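Local coordinates for inorganic pyrophosphatase (Thermus thermophilus, PDB 2PRD), which catalyses the magnesium-dependent hydrolysis of inorganic pyrophosphate to two phosphate ions, at residues A[14-19]-A[87-92]; A[59-64]-A[167-172]; A[74-79]-A[110-115]. All blocks are in the same frame, centred on the assembly; numbering follows the deposited sequence.

Contact 1 of 3, residues A[14-19]-A[87-92]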
loop_
_atom_site.group_PDB
_atom_site.type_symbol
_atom_site.label_atom_id
_atom_site.label_comp_id
_atom_site.label_asym_id
_atom_site.label_seq_id
_atom_site.Cartn_x
_atom_site.Cartn_y
_atom_site.Cartn_z
ATOM N N GLU A 14 15.093 -20.046 23.724
ATOM C CA GLU A 14 14.708 -18.657 24.022
ATOM C C GLU A 14 14.469 -17.818 22.773
ATOM O O GLU A 14 13.538 -16.984 22.782
ATOM C CB GLU A 14 15.732 -17.983 24.916
ATOM C CG GLU A 14 15.863 -18.449 26.341
ATOM C CD GLU A 14 16.401 -19.830 26.605
ATOM O OE1 GLU A 14 17.143 -20.419 25.778
ATOM O OE2 GLU A 14 16.064 -20.370 27.712
ATOM N N VAL A 15 15.325 -17.994 21.784
ATOM C CA VAL A 15 15.265 -17.299 20.496
ATOM C C VAL A 15 15.375 -18.379 19.432
ATOM O O VAL A 15 16.275 -19.216 19.471
ATOM C CB VAL A 15 16.298 -16.187 20.349
ATOM C CG1 VAL A 15 16.130 -15.448 19.003
ATOM C CG2 VAL A 15 16.127 -15.072 21.404
ATOM N N VAL A 16 14.354 -18.470 18.566
ATOM C CA VAL A 16 14.307 -19.507 17.540
ATOM C C VAL A 16 14.184 -18.962 16.128
ATOM O O VAL A 16 13.807 -17.807 15.933
ATOM C CB VAL A 16 13.137 -20.463 17.822
ATOM C CG1 VAL A 16 13.217 -21.210 19.170
ATOM C CG2 VAL A 16 11.814 -19.743 17.773
ATOM N N HIS A 17 14.490 -19.783 15.151
ATOM C CA HIS A 17 14.318 -19.465 13.745
ATOM C C HIS A 17 12.834 -19.741 13.435
ATOM O O HIS A 17 12.293 -20.669 14.045
ATOM C CB HIS A 17 15.127 -20.330 12.813
ATOM C CG HIS A 17 16.549 -19.893 12.623
ATOM N ND1 HIS A 17 17.553 -20.802 12.374
ATOM C CD2 HIS A 17 17.120 -18.691 12.713
ATOM C CE1 HIS A 17 18.698 -20.137 12.227
ATOM N NE2 HIS A 17 18.458 -18.852 12.420
ATOM N N MET A 18 12.223 -18.947 12.582
ATOM C CA MET A 18 10.849 -19.139 12.141
ATOM C C MET A 18 10.789 -18.862 10.626
ATOM O O MET A 18 11.448 -17.914 10.184
ATOM C CB MET A 18 9.801 -18.285 12.871
ATOM C CG MET A 18 9.191 -18.974 14.077
ATOM S SD MET A 18 7.748 -18.168 14.753
ATOM C CE MET A 18 6.852 -17.876 13.217
ATOM N N VAL A 19 10.095 -19.709 9.902
ATOM C CA VAL A 19 9.870 -19.501 8.452
ATOM C C VAL A 19 8.472 -18.857 8.386
ATOM O O VAL A 19 7.488 -19.416 8.870
ATOM C CB VAL A 19 9.905 -20.805 7.674
ATOM C CG1 VAL A 19 9.764 -20.519 6.172
ATOM C CG2 VAL A 19 11.293 -21.418 7.871
ATOM N N VAL A 87 13.085 -15.144 16.226
ATOM C CA VAL A 87 11.909 -14.789 17.019
ATOM C C VAL A 87 12.160 -15.100 18.472
ATOM O O VAL A 87 12.593 -16.194 18.796
ATOM C CB VAL A 87 10.750 -15.651 16.459
ATOM C CG1 VAL A 87 9.548 -15.586 17.393
ATOM C CG2 VAL A 87 10.300 -15.065 15.114
ATOM N N ARG A 88 11.832 -14.131 19.315
ATOM C CA ARG A 88 11.877 -14.308 20.759
ATOM C C ARG A 88 10.533 -14.813 21.265
ATOM O O ARG A 88 9.481 -14.165 21.199
ATOM C CB ARG A 88 12.324 -13.014 21.429
ATOM C CG ARG A 88 12.229 -13.033 22.940
ATOM C CD ARG A 88 13.074 -11.945 23.604
ATOM N NE ARG A 88 12.154 -10.813 23.774
ATOM C CZ ARG A 88 12.428 -9.827 22.899
ATOM N NH1 ARG A 88 13.460 -10.060 22.116
ATOM N NH2 ARG A 88 11.704 -8.759 22.917
ATOM N N VAL A 89 10.570 -16.021 21.885
ATOM C CA VAL A 89 9.395 -16.688 22.471
ATOM C C VAL A 89 8.907 -16.078 23.769
ATOM O O VAL A 89 9.617 -16.132 24.789
ATOM C CB VAL A 89 9.662 -18.191 22.734
ATOM C CG1 VAL A 89 8.383 -18.907 23.140
ATOM C CG2 VAL A 89 10.227 -18.810 21.461
ATOM N N VAL A 90 7.668 -15.616 23.771
ATOM C CA VAL A 90 7.167 -15.018 25.038
ATOM C C VAL A 90 5.912 -15.662 25.555
ATOM O O VAL A 90 5.488 -15.290 26.672
ATOM C CB VAL A 90 6.993 -13.495 24.798
ATOM C CG1 VAL A 90 8.280 -12.910 24.220
ATOM C CG2 VAL A 90 5.845 -13.211 23.848
ATOM N N GLY A 91 5.285 -16.616 24.872
ATOM C CA GLY A 91 4.040 -17.220 25.305
ATOM C C GLY A 91 3.432 -18.288 24.431
ATOM O O GLY A 91 3.995 -18.650 23.410
ATOM N N LEU A 92 2.274 -18.859 24.799
ATOM C CA LEU A 92 1.587 -19.890 24.037
ATOM C C LEU A 92 0.094 -19.530 23.952
ATOM O O LEU A 92 -0.465 -18.982 24.892
ATOM C CB LEU A 92 1.526 -21.271 24.737
ATOM C CG LEU A 92 2.716 -22.181 24.663
ATOM C CD1 LEU A 92 2.456 -23.543 25.332
ATOM C CD2 LEU A 92 3.192 -22.406 23.217
HETATM O O HOH W 1 12.481 -16.306 25.096
#
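Glu14 O takes two hydrogen bonds where the chain enters strand 15-22: one from Val89 N at 3.2 Å, the other from a water whose O lies 2.6 Å from it. The same water also donates to Val89 O, bridging the two backbones where they begin to part. Further on, Val16 and Val87 form an antiparallel hydrogen-bonded pair, with Val87 N to Val16 O at 2.8 Å and Val16 N to Val87 O at 2.9 Å. Val15 and Arg88, the neighbouring non-hydrogen-bonded pair, point to the opposite face; there the Arg88 guanidinium leads away and gives its NH2 to Ile118 O.

The side chains that meet on the face of Val16 and Val87 are apolar. A chi1 of -61° turns Val16 CG1 anti to the carbonyl carbon, and CG2, between the backbone N and that carbon, meets Val89 CG2 at 4.1 Å. Met18 flanks Val87 instead: its CB and its sulphur SD each lie 4.0 Å from Val87 CG2. Its side chain is about 7 Å from that of Asp70, a predicted magnesium ligand. Helix 158-173 packs on Val16 through Val165 and on Val89 through Leu162.

The short strand segments make an angle of 120°, a steep splay that suits the strongly curled sheet of the family I pyrophosphatase barrel. Strand 84-97 is itself irregular just beyond, where Val90 and Gly91 both face Ile106 in a classic beta bulge. Polar bonding across this contact thus belongs to the main chain and one water, while the side chains on this face meet through methyl groups and the Met18 thioether, which hold by fit rather than by charge.

Contact 2 of 3, residues A[59-64]-A[167-172]; sequences PSTLAE and ACIARY
Arg171 reaches from the C-terminal helix to two acceptors on the loop 59-64. Its NH1 donates to Leu62 O at 3.0 Å, near the guanidinium plane and on a lone pair of the carbonyl, while NH2 makes a salt bridge with Glu64 OE2 at 2.9 Å. The carboxylate plane stands 83° from the guanidinium plane, and Glu64 CG lies over one guanidinium face, opposite Ala167 O on the other. An alanine in place of Arg171 would probably leave the Glu64 carboxylate without its charged mate and able to swing, and Leu62 O without this N-H. Both residues also touch a crystal neighbour, which may influence the pose of their side chains.

The loop joins strands 54-57 and 70-74 and runs across helix 158-173 on its way to Asp65, a predicted magnesium ligand. Leu62 N anchors it by donating to Cys168 O at 2.9 Å; Tyr172 N reaches that oxygen from the opposite face of its plane, within the helix.

Tyr172 lays its ring under Ser60, whose CA stands 3.5 Å from the ring centroid and almost on the ring normal, a CH-pi contact. CG anti to the backbone N (chi1 175°) starts the ring in that direction, and Leu62 CB rests 4.1 Å from Tyr172 CB.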
loop_
_atom_site.group_PDB
_atom_site.type_symbol
_atom_site.label_atom_id
_atom_site.label_comp_id
_atom_site.label_asym_id
_atom_site.label_seq_id
_atom_site.Cartn_x
_atom_site.Cartn_y
_atom_site.Cartn_z
ATOM N N PRO A 59 11.397 -24.332 12.102
ATOM C CA PRO A 59 12.033 -25.433 11.398
ATOM C C PRO A 59 12.677 -26.437 12.352
ATOM O O PRO A 59 13.154 -26.039 13.435
ATOM C CB PRO A 59 12.997 -24.731 10.451
ATOM C CG PRO A 59 13.295 -23.422 11.143
ATOM C CD PRO A 59 12.019 -23.029 11.813
ATOM N N SER A 60 12.657 -27.729 11.995
ATOM C CA SER A 60 13.250 -28.770 12.824
ATOM C C SER A 60 12.583 -28.989 14.170
ATOM O O SER A 60 13.267 -29.075 15.205
ATOM C CB SER A 60 14.700 -28.409 13.164
ATOM O OG SER A 60 15.463 -28.530 11.951
ATOM N N THR A 61 11.275 -29.011 14.135
ATOM C CA THR A 61 10.458 -29.245 15.327
ATOM C C THR A 61 9.319 -30.130 14.788
ATOM O O THR A 61 9.102 -30.191 13.562
ATOM C CB THR A 61 9.893 -28.054 16.062
ATOM O OG1 THR A 61 9.032 -27.294 15.199
ATOM C CG2 THR A 61 10.953 -27.113 16.613
ATOM N N LEU A 62 8.717 -30.825 15.721
ATOM C CA LEU A 62 7.609 -31.705 15.283
ATOM C C LEU A 62 6.586 -31.624 16.392
ATOM O O LEU A 62 7.014 -31.948 17.500
ATOM C CB LEU A 62 8.214 -33.108 15.179
ATOM C CG LEU A 62 7.339 -34.184 14.566
ATOM C CD1 LEU A 62 6.520 -33.706 13.399
ATOM C CD2 LEU A 62 8.253 -35.364 14.180
ATOM N N ALA A 63 5.399 -31.135 16.093
ATOM C CA ALA A 63 4.375 -31.046 17.150
ATOM C C ALA A 63 3.760 -32.431 17.301
ATOM O O ALA A 63 4.167 -33.363 16.571
ATOM C CB ALA A 63 3.425 -29.917 16.868
ATOM N N GLU A 64 2.856 -32.593 18.241
ATOM C CA GLU A 64 2.212 -33.890 18.513
ATOM C C GLU A 64 1.313 -34.265 17.350
ATOM O O GLU A 64 0.977 -35.443 17.196
ATOM C CB GLU A 64 1.536 -33.889 19.866
ATOM C CG GLU A 64 2.348 -34.322 21.081
ATOM C CD GLU A 64 2.194 -33.429 22.294
ATOM O OE1 GLU A 64 1.062 -33.067 22.681
ATOM O OE2 GLU A 64 3.223 -33.032 22.896
ATOM N N ALA A 167 10.353 -29.502 23.805
ATOM C CA ALA A 167 9.760 -30.812 23.529
ATOM C C ALA A 167 9.573 -31.059 22.052
ATOM O O ALA A 167 9.789 -32.214 21.637
ATOM C CB ALA A 167 8.455 -31.053 24.279
ATOM N N CYS A 168 9.250 -30.082 21.241
ATOM C CA CYS A 168 9.047 -30.302 19.793
ATOM C C CYS A 168 10.398 -30.373 19.122
ATOM O O CYS A 168 10.516 -30.947 18.027
ATOM C CB CYS A 168 8.216 -29.150 19.226
ATOM S SG CYS A 168 6.558 -29.186 20.002
ATOM N N ILE A 169 11.363 -29.825 19.831
ATOM C CA ILE A 169 12.742 -29.896 19.241
ATOM C C ILE A 169 13.258 -31.330 19.399
ATOM O O ILE A 169 13.804 -31.946 18.474
ATOM C CB ILE A 169 13.687 -28.874 19.864
ATOM C CG1 ILE A 169 13.405 -27.457 19.358
ATOM C CG2 ILE A 169 15.145 -29.236 19.703
ATOM C CD1 ILE A 169 14.082 -26.353 20.171
ATOM N N ALA A 170 13.045 -31.858 20.598
ATOM C CA ALA A 170 13.496 -33.199 20.965
ATOM C C ALA A 170 12.841 -34.219 20.070
ATOM O O ALA A 170 13.506 -35.086 19.494
ATOM C CB ALA A 170 13.145 -33.414 22.422
ATOM N N ARG A 171 11.524 -34.071 20.008
ATOM C CA ARG A 171 10.671 -34.960 19.218
ATOM C C ARG A 171 11.095 -35.045 17.767
ATOM O O ARG A 171 10.999 -36.146 17.203
ATOM C CB ARG A 171 9.195 -34.619 19.362
ATOM C CG ARG A 171 8.287 -35.538 18.569
ATOM C CD ARG A 171 6.812 -35.377 18.904
ATOM N NE ARG A 171 6.472 -35.053 20.260
ATOM C CZ ARG A 171 6.102 -33.942 20.849
ATOM N NH1 ARG A 171 5.989 -32.804 20.173
ATOM N NH2 ARG A 171 5.886 -33.915 22.153
ATOM N N TYR A 172 11.582 -33.954 17.189
ATOM C CA TYR A 172 12.014 -33.911 15.793
ATOM C C TYR A 172 13.263 -34.754 15.577
ATOM O O TYR A 172 13.373 -35.395 14.526
ATOM C CB TYR A 172 12.222 -32.482 15.301
ATOM C CG TYR A 172 12.785 -32.395 13.903
ATOM C CD1 TYR A 172 11.985 -32.377 12.780
ATOM C CD2 TYR A 172 14.151 -32.331 13.728
ATOM C CE1 TYR A 172 12.521 -32.258 11.494
ATOM C CE2 TYR A 172 14.684 -32.230 12.448
ATOM C CZ TYR A 172 13.873 -32.213 11.357
ATOM O OH TYR A 172 14.390 -32.150 10.081
#

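Contact 3 of 3, residues A[74-79]-A[110-115]; sequences LSTYPL and AEDQRL
Asp112 faces Thr76 across the two loops, its OD2 accepting from Thr76 OG1 at 2.4 Å, a hydrogen bond so short that its exact length is doubtful. A water accepts from Thr76 N and donates to Asp112 OD2, its O 2.8 Å from that oxygen. Thr76 can offer both routes because OG1 lies beside its backbone N (chi1 -64°).

OD1, the other carboxylate oxygen, serves the 110-115 loop itself. Arg114 N donates to Asp112 OD1 at 3.0 Å, closing an Asx turn just after strand 101-109, and Arg114 NH1 adds a salt bridge to the same OD1 at 3.1 Å from the opposite face of the carboxylate plane.

Gripped in this way, Arg114 runs extended from CG to NE past Thr76, with its CD 3.7 Å from Thr76 CG2. Tyr77 OH sits over one face of the Arg114 guanidinium, 3.8 Å from Arg114 NH2, and the ring and guanidinium planes are 60° apart. The guanidinium also joins the hexamer: NH1 donates to Leu45 O of a second subunit and NH2 forms a salt bridge with Glu131 of a third.

Leu115 brings its CD1 to within 3.6 Å of Leu74 O, at the end of strand 70-74, and packs on Val109 as well.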
loop_
_atom_site.group_PDB
_atom_site.type_symbol
_atom_site.label_atom_id
_atom_site.label_comp_id
_atom_site.label_asym_id
_atom_site.label_seq_id
_atom_site.Cartn_x
_atom_site.Cartn_y
_atom_site.Cartn_z
ATOM N N LEU A 74 4.730 -10.882 16.451
ATOM C CA LEU A 74 4.341 -9.468 16.548
ATOM C C LEU A 74 5.460 -8.732 15.838
ATOM O O LEU A 74 6.643 -8.946 16.215
ATOM C CB LEU A 74 4.226 -9.125 18.031
ATOM C CG LEU A 74 3.243 -9.986 18.819
ATOM C CD1 LEU A 74 2.976 -9.316 20.179
ATOM C CD2 LEU A 74 1.947 -10.136 18.053
ATOM N N SER A 75 5.187 -7.945 14.809
ATOM C CA SER A 75 6.260 -7.256 14.090
ATOM C C SER A 75 5.873 -5.786 13.907
ATOM O O SER A 75 4.676 -5.568 14.025
ATOM C CB SER A 75 6.406 -7.825 12.663
ATOM O OG SER A 75 5.085 -8.027 12.146
ATOM N N THR A 76 6.866 -4.960 13.654
ATOM C CA THR A 76 6.628 -3.547 13.348
ATOM C C THR A 76 6.126 -3.432 11.910
ATOM O O THR A 76 5.158 -2.685 11.675
ATOM C CB THR A 76 7.885 -2.653 13.472
ATOM O OG1 THR A 76 8.239 -2.724 14.876
ATOM C CG2 THR A 76 7.552 -1.192 13.217
ATOM N N TYR A 77 6.715 -4.165 11.017
ATOM C CA TYR A 77 6.346 -4.177 9.583
ATOM C C TYR A 77 6.138 -5.633 9.162
ATOM O O TYR A 77 6.944 -6.489 9.577
ATOM C CB TYR A 77 7.470 -3.568 8.736
ATOM C CG TYR A 77 8.056 -2.255 9.163
ATOM C CD1 TYR A 77 7.246 -1.115 9.230
ATOM C CD2 TYR A 77 9.421 -2.098 9.421
ATOM C CE1 TYR A 77 7.752 0.124 9.594
ATOM C CE2 TYR A 77 9.904 -0.870 9.811
ATOM C CZ TYR A 77 9.088 0.226 9.870
ATOM O OH TYR A 77 9.602 1.461 10.221
ATOM N N PRO A 78 5.075 -5.881 8.401
ATOM C CA PRO A 78 4.763 -7.265 7.972
ATOM C C PRO A 78 5.948 -7.833 7.223
ATOM O O PRO A 78 6.666 -7.089 6.517
ATOM C CB PRO A 78 3.529 -7.104 7.090
ATOM C CG PRO A 78 2.923 -5.784 7.542
ATOM C CD PRO A 78 4.134 -4.883 7.875
ATOM N N LEU A 79 6.153 -9.126 7.374
ATOM C CA LEU A 79 7.272 -9.821 6.704
ATOM C C LEU A 79 6.806 -10.411 5.419
ATOM O O LEU A 79 5.694 -10.033 4.950
ATOM C CB LEU A 79 7.840 -10.808 7.751
ATOM C CG LEU A 79 8.239 -10.115 9.075
ATOM C CD1 LEU A 79 8.324 -11.094 10.225
ATOM C CD2 LEU A 79 9.618 -9.444 8.879
ATOM N N ALA A 110 12.978 -10.553 17.201
ATOM C CA ALA A 110 14.064 -10.406 18.146
ATOM C C ALA A 110 14.956 -9.210 17.873
ATOM O O ALA A 110 15.481 -8.575 18.797
ATOM C CB ALA A 110 14.921 -11.670 18.142
ATOM N N GLU A 111 15.153 -8.910 16.605
ATOM C CA GLU A 111 16.039 -7.785 16.231
ATOM C C GLU A 111 15.288 -6.527 15.888
ATOM O O GLU A 111 15.605 -5.964 14.855
ATOM C CB GLU A 111 16.936 -8.207 15.062
ATOM C CG GLU A 111 17.859 -9.372 15.398
ATOM C CD GLU A 111 18.969 -8.966 16.350
ATOM O OE1 GLU A 111 19.378 -7.792 16.366
ATOM O OE2 GLU A 111 19.465 -9.815 17.125
ATOM N N ASP A 112 14.351 -6.091 16.694
ATOM C CA ASP A 112 13.603 -4.838 16.456
ATOM C C ASP A 112 13.570 -4.192 17.848
ATOM O O ASP A 112 12.932 -4.821 18.691
ATOM C CB ASP A 112 12.215 -5.086 15.919
ATOM C CG ASP A 112 11.423 -3.816 15.626
ATOM O OD1 ASP A 112 11.812 -2.745 16.093
ATOM O OD2 ASP A 112 10.326 -3.862 15.024
ATOM N N GLN A 113 14.309 -3.107 18.016
ATOM C CA GLN A 113 14.358 -2.386 19.290
ATOM C C GLN A 113 13.033 -1.870 19.773
ATOM O O GLN A 113 12.869 -1.654 20.996
ATOM C CB GLN A 113 15.342 -1.195 19.205
ATOM C CG GLN A 113 16.751 -1.760 18.973
ATOM C CD GLN A 113 17.794 -0.648 18.979
ATOM O OE1 GLN A 113 17.694 0.182 19.878
ATOM N NE2 GLN A 113 18.742 -0.632 18.055
ATOM N N ARG A 114 12.081 -1.684 18.859
ATOM C CA ARG A 114 10.758 -1.203 19.276
ATOM C C ARG A 114 10.027 -2.254 20.078
ATOM O O ARG A 114 8.986 -1.890 20.690
ATOM C CB ARG A 114 9.904 -0.881 18.048
ATOM C CG ARG A 114 10.380 0.300 17.233
ATOM C CD ARG A 114 9.557 0.392 15.940
ATOM N NE ARG A 114 10.277 1.186 14.966
ATOM C CZ ARG A 114 11.256 0.815 14.164
ATOM N NH1 ARG A 114 11.810 -0.377 14.048
ATOM N NH2 ARG A 114 11.716 1.805 13.393
ATOM N N LEU A 115 10.524 -3.492 20.063
ATOM C CA LEU A 115 9.773 -4.550 20.786
ATOM C C LEU A 115 10.514 -5.169 21.944
ATOM O O LEU A 115 10.021 -6.165 22.524
ATOM C CB LEU A 115 9.385 -5.649 19.781
ATOM C CG LEU A 115 8.682 -5.168 18.508
ATOM C CD1 LEU A 115 8.636 -6.260 17.431
ATOM C CD2 LEU A 115 7.274 -4.737 18.874
HETATM O O HOH W 2 9.264 -5.977 13.568
#

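In the fold
Contact 1 lies deepest, in the barrel sheet, and relies on backbone pairing and apolar side chains. Contacts 2 and 3 sit farther out, on the loops before and after strand 70-74, the latter meeting the loop after strand 101-109, and both depend more on charged side chains. Contacts 1 and 2 share helix 158-173, which packs on the sheet in one and bears the loop in the other; they also touch directly, Pro59 CD lying against His17 O. On its other side contact 1 meets contact 3, where Val15 packs on Ala110. Contacts 2 and 3 are about 25 Å apart between centres: contact 2 stays within its own subunit, whereas contact 3 faces two others of the hexamer.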